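Long-range contacts in lysozyme C, milk isozyme (Equus caballus, PDB 2EQL), which hydrolyses the beta-1,4 linkages between N-acetylmuramic acid and N-acetylglucosamine in bacterial peptidoglycan, and binds one calcium ion: residues F3-L8 against E122-C127; W28-E33 against K118-Y123. All blocks are in the same frame, centred on the assembly; numbering follows the deposited sequence.

Near the N terminus, residues 3-8, which run into helix 5-13, meet 122-127, in the loop that follows helix 109-114, only after almost the whole chain has passed. Interaction 1 thus closes a loop of 113 residues. Helix 25-36 comes next, and its residues 28-33 meet 118-123 in interaction 2, a loop of 84 residues nested inside the first. Both contacts end on the same C-terminal passage and share Glu-122 and Tyr-123; the Tyr-123 ring lies between Lys-5 NZ and Cys-30 SG. The two helices also touch directly, Leu-8 CD2 lying 3.8 Å from Val-29 CG1. Together the contacts fasten the C-terminal loop across two helices of the alpha domain.

Interaction 1: F3-L8 against E122-C127; sequences FSKCEL and EYLASC
Lys-5 and Cys-6, the first two residues of helix 5-13, make the contact with the loop 122-127. Ser-4 prepares them: as N-cap its OG accepts a hydrogen bond from Glu-7 N (3.1 Å), a task for which a short hydroxyl side chain is well suited, and so caps the helix's first turn. Lys-5 leaves the helix with CG anti to its backbone N (chi1 -178°), a direction that carries the long chain to the loop. Its methylenes run past the disulfide, CD being 3.4 Å from Cys-127 SG, while CE approaches Leu-124 CD2. Bends at chi2 and chi4 bring NZ over one face of the Tyr-123 ring, 3.9 Å from the centroid and 19° off the normal. This is a cation-pi contact displaced toward the CE1 rim. Lysine suits the place because its greasy stem and charged end find different partners. The Tyr-123 hydroxyl is hydrogen-bonded to Glu-33. Cys-6 follows with the covalent tie, SG to Cys-127 SG at 2.0 Å, a left-handed bridge (chi3 -54°) twisted short of a right angle. A type I turn from Leu-124, closed by Cys-127 N to Leu-124 O (2.8 Å), brings Cys-127 round to meet it. Further on, Leu-8 turns inward to Val-29 and Phe-38. The contact lies at the surface, with helix 5-13 joined to the C-terminal loop and helix 25-36 packed behind, where Leu-124 rests on Leu-25.

Interaction 2: W28-E33 against K118-Y123; sequences WVCMAE and KDLSEY
Tyr-123 is the bump of this contact, and the hollow that receives it is formed by Val-29, Cys-30 and Glu-33 on one side of helix 25-36. The ring enters hydroxyl first. Along one edge Val-29 CG1 meets Tyr-123 CE2 at 3.8 Å, with Val-29 CB close to the ring plane. Cys-30 lies obliquely against the hydroxyl end, its CB 3.7 Å from Tyr-123 CZ. One turn beyond Val-29, Glu-33 closes the far end: OE2 accepts the hydrogen bond from Tyr-123 OH (2.8 Å) through its anti lone pair, with carboxylate and ring planes 42° apart. The acid reaches this spot because CG sits between the backbone N and carbonyl carbon (chi1 54°), and the extended chain beyond it comes to meet the incoming tyrosine. A tyrosine fits well, being flat enough to slide in beside valine and polar at the end where the carboxylate waits. Cys-30 SG stands across the ring plane from Lys-5, in an oblique sulfur-aromatic contact 4.7 Å from the centroid of the Tyr-123 ring. Leu-120, a second, smaller bump, settles against Ala-26 and Asn-27 beside Cys-30, its CD2 4.1 Å from Cys-30 SG; Tyr-123 N hydrogen-bonds to Leu-120 O. Cys-30 is also disulfide-bonded to Cys-115. Such fastening of the C-terminal region to helix 25-36 belongs to the alpha domain of the C-type lysozyme fold, in which this same helix carries the predicted active-site residue Glu-35.

Interaction 1: F3-L8 against E122-C127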
ATOM      1  N   PHE A   3       0.962 -12.063  -3.473  1.00 12.29           N
ATOM      2  CA  PHE A   3      -0.166 -12.626  -2.755  1.00 10.73           C
ATOM      3  C   PHE A   3      -1.251 -12.941  -3.746  1.00 12.39           C
ATOM      4  O   PHE A   3      -1.284 -12.359  -4.842  1.00 16.33           O
ATOM      5  CB  PHE A   3      -0.760 -11.659  -1.800  1.00  6.28           C
ATOM      6  CG  PHE A   3       0.171 -11.265  -0.681  1.00 10.51           C
ATOM      7  CD1 PHE A   3       1.088 -10.235  -0.882  1.00  8.32           C
ATOM      8  CD2 PHE A   3       0.084 -11.950   0.523  1.00 11.43           C
ATOM      9  CE1 PHE A   3       1.935  -9.878   0.115  1.00  6.93           C
ATOM     10  CE2 PHE A   3       0.948 -11.584   1.526  1.00 14.25           C
ATOM     11  CZ  PHE A   3       1.868 -10.550   1.310  1.00 11.13           C
ATOM     12  N   SER A   4      -2.118 -13.900  -3.426  1.00 11.48           N
ATOM     13  CA  SER A   4      -3.306 -13.980  -4.222  1.00 11.29           C
ATOM     14  C   SER A   4      -4.179 -12.915  -3.547  1.00 10.86           C
ATOM     15  O   SER A   4      -3.896 -12.452  -2.449  1.00 10.34           O
ATOM     16  CB  SER A   4      -3.934 -15.360  -4.118  1.00 13.59           C
ATOM     17  OG  SER A   4      -4.698 -15.606  -2.923  1.00 20.10           O
ATOM     18  N   LYS A   5      -5.322 -12.596  -4.133  1.00 11.58           N
ATOM     19  CA  LYS A   5      -6.243 -11.608  -3.617  1.00 12.66           C
ATOM     20  C   LYS A   5      -6.712 -11.855  -2.162  1.00 14.01           C
ATOM     21  O   LYS A   5      -6.628 -11.074  -1.203  1.00 12.66           O
ATOM     22  CB  LYS A   5      -7.358 -11.639  -4.637  1.00 10.51           C
ATOM     23  CG  LYS A   5      -8.467 -10.668  -4.383  1.00 11.95           C
ATOM     24  CD  LYS A   5      -9.681 -11.460  -4.777  1.00 12.41           C
ATOM     25  CE  LYS A   5     -10.861 -10.595  -5.102  1.00  8.17           C
ATOM     26  NZ  LYS A   5     -10.651  -9.811  -6.292  1.00  6.93           N
ATOM     27  N   CYS A   6      -7.218 -13.077  -2.046  1.00 14.18           N
ATOM     28  CA  CYS A   6      -7.771 -13.560  -0.825  1.00 12.89           C
ATOM     29  C   CYS A   6      -6.674 -13.759   0.184  1.00 13.25           C
ATOM     30  O   CYS A   6      -6.903 -13.412   1.337  1.00 14.15           O
ATOM     31  CB  CYS A   6      -8.503 -14.822  -1.137  1.00 10.76           C
ATOM     32  SG  CYS A   6      -9.745 -14.623  -2.462  1.00 19.91           S
ATOM     33  N   GLU A   7      -5.477 -14.203  -0.223  1.00 11.58           N
ATOM     34  CA  GLU A   7      -4.309 -14.411   0.661  1.00 12.21           C
ATOM     35  C   GLU A   7      -4.017 -13.200   1.523  1.00 11.09           C
ATOM     36  O   GLU A   7      -3.732 -13.239   2.717  1.00 12.19           O
ATOM     37  CB  GLU A   7      -2.986 -14.616  -0.088  1.00 15.13           C
ATOM     38  CG  GLU A   7      -2.421 -15.940  -0.519  1.00 15.62           C
ATOM     39  CD  GLU A   7      -0.958 -15.876  -0.181  1.00 13.25           C
ATOM     40  OE1 GLU A   7      -0.641 -16.025   0.987  1.00 14.98           O
ATOM     41  OE2 GLU A   7      -0.145 -15.608  -1.046  1.00 14.05           O
ATOM     42  N   LEU A   8      -3.992 -12.123   0.768  1.00  7.13           N
ATOM     43  CA  LEU A   8      -3.752 -10.792   1.249  1.00 10.48           C
ATOM     44  C   LEU A   8      -4.901 -10.193   2.080  1.00  8.65           C
ATOM     45  O   LEU A   8      -4.612  -9.483   3.076  1.00  6.00           O
ATOM     46  CB  LEU A   8      -3.447 -10.068  -0.007  1.00 10.51           C
ATOM     47  CG  LEU A   8      -3.555  -8.655  -0.199  1.00  9.55           C
ATOM     48  CD1 LEU A   8      -2.300  -7.896  -0.027  1.00 11.76           C
ATOM     49  CD2 LEU A   8      -3.931  -8.583  -1.611  1.00 12.64           C
ATOM     50  N   GLU A 122     -18.820  -6.830  -3.909  1.00 18.37           N
ATOM     51  CA  GLU A 122     -18.664  -8.249  -4.189  1.00 16.11           C
ATOM     52  C   GLU A 122     -17.234  -8.516  -4.720  1.00 14.15           C
ATOM     53  O   GLU A 122     -16.914  -9.559  -5.298  1.00  9.81           O
ATOM     54  CB  GLU A 122     -19.799  -8.624  -5.171  1.00 18.42           C
ATOM     55  CG  GLU A 122     -19.960  -7.930  -6.518  1.00 23.95           C
ATOM     56  CD  GLU A 122     -20.122  -6.385  -6.559  1.00 25.17           C
ATOM     57  OE1 GLU A 122     -19.115  -5.675  -6.364  1.00 23.18           O
ATOM     58  OE2 GLU A 122     -21.229  -5.904  -6.844  1.00 23.17           O
ATOM     59  N   TYR A 123     -16.298  -7.594  -4.362  1.00 12.07           N
ATOM     60  CA  TYR A 123     -14.901  -7.682  -4.736  1.00  8.77           C
ATOM     61  C   TYR A 123     -14.212  -8.783  -3.916  1.00 10.10           C
ATOM     62  O   TYR A 123     -13.406  -9.530  -4.451  1.00  9.77           O
ATOM     63  CB  TYR A 123     -14.260  -6.343  -4.498  1.00  8.89           C
ATOM     64  CG  TYR A 123     -12.757  -6.291  -4.709  1.00  9.85           C
ATOM     65  CD1 TYR A 123     -12.280  -6.198  -5.986  1.00  9.27           C
ATOM     66  CD2 TYR A 123     -11.880  -6.304  -3.643  1.00  8.61           C
ATOM     67  CE1 TYR A 123     -10.941  -6.096  -6.194  1.00  7.33           C
ATOM     68  CE2 TYR A 123     -10.541  -6.204  -3.852  1.00  5.48           C
ATOM     69  CZ  TYR A 123     -10.109  -6.100  -5.130  1.00  6.21           C
ATOM     70  OH  TYR A 123      -8.798  -5.905  -5.384  1.00  7.64           O
ATOM     71  N   LEU A 124     -14.486  -8.992  -2.628  1.00  7.26           N
ATOM     72  CA  LEU A 124     -13.875 -10.122  -1.986  1.00  2.50           C
ATOM     73  C   LEU A 124     -14.837 -11.288  -1.865  1.00  5.88           C
ATOM     74  O   LEU A 124     -14.599 -12.194  -1.095  1.00  7.56           O
ATOM     75  CB  LEU A 124     -13.384  -9.658  -0.640  1.00  2.01           C
ATOM     76  CG  LEU A 124     -12.455  -8.472  -0.718  1.00  2.91           C
ATOM     77  CD1 LEU A 124     -12.227  -7.945   0.687  1.00  4.17           C
ATOM     78  CD2 LEU A 124     -11.153  -8.866  -1.396  1.00  2.00           C
ATOM     79  N   ALA A 125     -15.944 -11.361  -2.611  1.00 10.52           N
ATOM     80  CA  ALA A 125     -16.954 -12.439  -2.540  1.00 12.15           C
ATOM     81  C   ALA A 125     -16.458 -13.882  -2.432  1.00 12.97           C
ATOM     82  O   ALA A 125     -16.896 -14.733  -1.659  1.00 14.15           O
ATOM     83  CB  ALA A 125     -17.864 -12.354  -3.786  1.00  9.61           C
ATOM     84  N   SER A 126     -15.430 -14.143  -3.198  1.00 13.75           N
ATOM     85  CA  SER A 126     -14.878 -15.458  -3.256  1.00 15.16           C
ATOM     86  C   SER A 126     -13.750 -15.699  -2.243  1.00 14.74           C
ATOM     87  O   SER A 126     -13.125 -16.759  -2.173  1.00 11.99           O
ATOM     88  CB  SER A 126     -14.487 -15.586  -4.726  1.00 16.90           C
ATOM     89  OG  SER A 126     -13.899 -14.398  -5.261  1.00 22.01           O
ATOM     90  N   CYS A 127     -13.547 -14.738  -1.369  1.00 15.24           N
ATOM     91  CA  CYS A 127     -12.454 -14.766  -0.469  1.00 16.68           C
ATOM     92  C   CYS A 127     -13.076 -14.635   0.859  1.00 19.43           C
ATOM     93  O   CYS A 127     -13.086 -13.492   1.346  1.00 22.87           O
ATOM     94  CB  CYS A 127     -11.480 -13.580  -0.500  1.00 15.28           C
ATOM     95  SG  CYS A 127     -10.990 -13.038  -2.117  1.00 16.65           S
TER

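Interaction 2: W28-E33 against K118-Y123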
ATOM      1  N   TRP A  28      -8.582  -1.393   0.639  1.00  7.62           N
ATOM      2  CA  TRP A  28      -7.178  -1.668   0.904  1.00  5.61           C
ATOM      3  C   TRP A  28      -6.648  -2.709  -0.076  1.00  6.35           C
ATOM      4  O   TRP A  28      -5.631  -2.483  -0.713  1.00  2.59           O
ATOM      5  CB  TRP A  28      -7.015  -2.203   2.359  1.00  6.35           C
ATOM      6  CG  TRP A  28      -7.197  -1.118   3.397  1.00  5.18           C
ATOM      7  CD1 TRP A  28      -8.343  -1.000   4.131  1.00  6.60           C
ATOM      8  CD2 TRP A  28      -6.280  -0.122   3.640  1.00  5.61           C
ATOM      9  NE1 TRP A  28      -8.156   0.088   4.837  1.00  7.45           N
ATOM     10  CE2 TRP A  28      -6.940   0.645   4.576  1.00  5.41           C
ATOM     11  CE3 TRP A  28      -5.002   0.208   3.175  1.00  6.63           C
ATOM     12  CZ2 TRP A  28      -6.299   1.772   5.059  1.00  5.40           C
ATOM     13  CZ3 TRP A  28      -4.381   1.333   3.670  1.00  5.31           C
ATOM     14  CH2 TRP A  28      -5.028   2.111   4.613  1.00  2.59           C
ATOM     15  N   VAL A  29      -7.337  -3.851  -0.213  1.00  7.48           N
ATOM     16  CA  VAL A  29      -6.965  -4.919  -1.113  1.00  7.30           C
ATOM     17  C   VAL A  29      -6.978  -4.428  -2.540  1.00  7.24           C
ATOM     18  O   VAL A  29      -6.077  -4.739  -3.324  1.00 10.77           O
ATOM     19  CB  VAL A  29      -7.925  -6.132  -1.004  1.00  7.01           C
ATOM     20  CG1 VAL A  29      -7.447  -7.251  -1.980  1.00  7.23           C
ATOM     21  CG2 VAL A  29      -7.967  -6.638   0.442  1.00  2.65           C
ATOM     22  N   CYS A  30      -7.927  -3.586  -2.894  1.00  9.61           N
ATOM     23  CA  CYS A  30      -8.059  -3.175  -4.291  1.00 11.32           C
ATOM     24  C   CYS A  30      -6.917  -2.248  -4.690  1.00 11.93           C
ATOM     25  O   CYS A  30      -6.375  -2.331  -5.805  1.00 11.72           O
ATOM     26  CB  CYS A  30      -9.398  -2.512  -4.431  1.00  9.29           C
ATOM     27  SG  CYS A  30      -9.647  -2.008  -6.121  1.00 13.51           S
ATOM     28  N   MET A  31      -6.519  -1.420  -3.698  1.00 10.87           N
ATOM     29  CA  MET A  31      -5.401  -0.511  -3.832  1.00 11.83           C
ATOM     30  C   MET A  31      -4.134  -1.370  -4.093  1.00 11.38           C
ATOM     31  O   MET A  31      -3.452  -1.164  -5.109  1.00  7.57           O
ATOM     32  CB  MET A  31      -5.344   0.297  -2.519  1.00 11.87           C
ATOM     33  CG  MET A  31      -4.189   1.275  -2.379  1.00 12.67           C
ATOM     34  SD  MET A  31      -2.622   0.542  -1.829  1.00 10.59           S
ATOM     35  CE  MET A  31      -3.088   0.764  -0.128  1.00 10.52           C
ATOM     36  N   ALA A  32      -3.822  -2.366  -3.246  1.00  8.11           N
ATOM     37  CA  ALA A  32      -2.708  -3.270  -3.461  1.00  6.00           C
ATOM     38  C   ALA A  32      -2.776  -3.909  -4.829  1.00  6.48           C
ATOM     39  O   ALA A  32      -1.702  -3.882  -5.473  1.00  6.90           O
ATOM     40  CB  ALA A  32      -2.683  -4.391  -2.473  1.00  3.00           C
ATOM     41  N   GLU A  33      -3.894  -4.381  -5.410  1.00  4.27           N
ATOM     42  CA  GLU A  33      -3.679  -4.950  -6.723  1.00  8.08           C
ATOM     43  C   GLU A  33      -3.290  -3.931  -7.745  1.00  6.61           C
ATOM     44  O   GLU A  33      -2.227  -4.064  -8.300  1.00 10.38           O
ATOM     45  CB  GLU A  33      -4.847  -5.702  -7.288  1.00  6.44           C
ATOM     46  CG  GLU A  33      -6.239  -5.256  -7.475  1.00  8.26           C
ATOM     47  CD  GLU A  33      -6.970  -6.280  -8.343  1.00 10.89           C
ATOM     48  OE1 GLU A  33      -6.495  -6.576  -9.442  1.00 14.57           O
ATOM     49  OE2 GLU A  33      -8.019  -6.789  -7.952  1.00 13.58           O
ATOM     50  N   LYS A 118     -15.562   2.313  -8.232  1.00 23.14           N
ATOM     51  CA  LYS A 118     -16.009   0.953  -8.532  1.00 22.74           C
ATOM     52  C   LYS A 118     -16.937   0.413  -7.429  1.00 24.02           C
ATOM     53  O   LYS A 118     -16.903   0.850  -6.259  1.00 24.34           O
ATOM     54  CB  LYS A 118     -14.812   0.041  -8.683  1.00 23.30           C
ATOM     55  CG  LYS A 118     -14.208  -0.022 -10.111  1.00 26.24           C
ATOM     56  CD  LYS A 118     -13.342   1.152 -10.624  1.00 25.90           C
ATOM     57  CE  LYS A 118     -13.960   2.468 -11.035  1.00 23.00           C
ATOM     58  NZ  LYS A 118     -12.995   3.458 -10.642  1.00 21.69           N
ATOM     59  N   ASP A 119     -17.867  -0.500  -7.777  1.00 23.93           N
ATOM     60  CA  ASP A 119     -18.735  -1.094  -6.767  1.00 22.35           C
ATOM     61  C   ASP A 119     -17.912  -2.304  -6.279  1.00 22.36           C
ATOM     62  O   ASP A 119     -17.691  -3.315  -6.970  1.00 18.71           O
ATOM     63  CB  ASP A 119     -20.113  -1.488  -7.419  1.00 23.72           C
ATOM     64  CG  ASP A 119     -21.248  -1.981  -6.455  1.00 25.54           C
ATOM     65  OD1 ASP A 119     -21.832  -1.248  -5.635  1.00 22.77           O
ATOM     66  OD2 ASP A 119     -21.567  -3.171  -6.500  1.00 28.09           O
ATOM     67  N   LEU A 120     -17.421  -2.201  -5.031  1.00 20.91           N
ATOM     68  CA  LEU A 120     -16.569  -3.254  -4.481  1.00 17.96           C
ATOM     69  C   LEU A 120     -17.294  -4.200  -3.543  1.00 16.92           C
ATOM     70  O   LEU A 120     -16.756  -5.096  -2.901  1.00 14.99           O
ATOM     71  CB  LEU A 120     -15.384  -2.629  -3.750  1.00 19.46           C
ATOM     72  CG  LEU A 120     -14.419  -1.627  -4.431  1.00 19.88           C
ATOM     73  CD1 LEU A 120     -13.396  -1.240  -3.378  1.00 18.58           C
ATOM     74  CD2 LEU A 120     -13.753  -2.208  -5.695  1.00 19.99           C
ATOM     75  N   SER A 121     -18.600  -4.088  -3.622  1.00 15.84           N
ATOM     76  CA  SER A 121     -19.564  -4.832  -2.839  1.00 15.63           C
ATOM     77  C   SER A 121     -19.454  -6.345  -2.850  1.00 17.81           C
ATOM     78  O   SER A 121     -19.987  -7.062  -2.000  1.00 22.56           O
ATOM     79  CB  SER A 121     -20.937  -4.445  -3.338  1.00 14.83           C
ATOM     80  OG  SER A 121     -20.895  -3.121  -3.862  1.00 12.70           O
ATOM     81  N   GLU A 122     -18.820  -6.830  -3.909  1.00 18.37           N
ATOM     82  CA  GLU A 122     -18.664  -8.249  -4.189  1.00 16.11           C
ATOM     83  C   GLU A 122     -17.234  -8.516  -4.720  1.00 14.15           C
ATOM     84  O   GLU A 122     -16.914  -9.559  -5.298  1.00  9.81           O
ATOM     85  CB  GLU A 122     -19.799  -8.624  -5.171  1.00 18.42           C
ATOM     86  CG  GLU A 122     -19.960  -7.930  -6.518  1.00 23.95           C
ATOM     87  CD  GLU A 122     -20.122  -6.385  -6.559  1.00 25.17           C
ATOM     88  OE1 GLU A 122     -19.115  -5.675  -6.364  1.00 23.18           O
ATOM     89  OE2 GLU A 122     -21.229  -5.904  -6.844  1.00 23.17           O
ATOM     90  N   TYR A 123     -16.298  -7.594  -4.362  1.00 12.07           N
ATOM     91  CA  TYR A 123     -14.901  -7.682  -4.736  1.00  8.77           C
ATOM     92  C   TYR A 123     -14.212  -8.783  -3.916  1.00 10.10           C
ATOM     93  O   TYR A 123     -13.406  -9.530  -4.451  1.00  9.77           O
ATOM     94  CB  TYR A 123     -14.260  -6.343  -4.498  1.00  8.89           C
ATOM     95  CG  TYR A 123     -12.757  -6.291  -4.709  1.00  9.85           C
ATOM     96  CD1 TYR A 123     -12.280  -6.198  -5.986  1.00  9.27           C
ATOM     97  CD2 TYR A 123     -11.880  -6.304  -3.643  1.00  8.61           C
ATOM     98  CE1 TYR A 123     -10.941  -6.096  -6.194  1.00  7.33           C
ATOM     99  CE2 TYR A 123     -10.541  -6.204  -3.852  1.00  5.48           C
ATOM    100  CZ  TYR A 123     -10.109  -6.100  -5.130  1.00  6.21           C
ATOM    101  OH  TYR A 123      -8.798  -5.905  -5.384  1.00  7.64           O
TER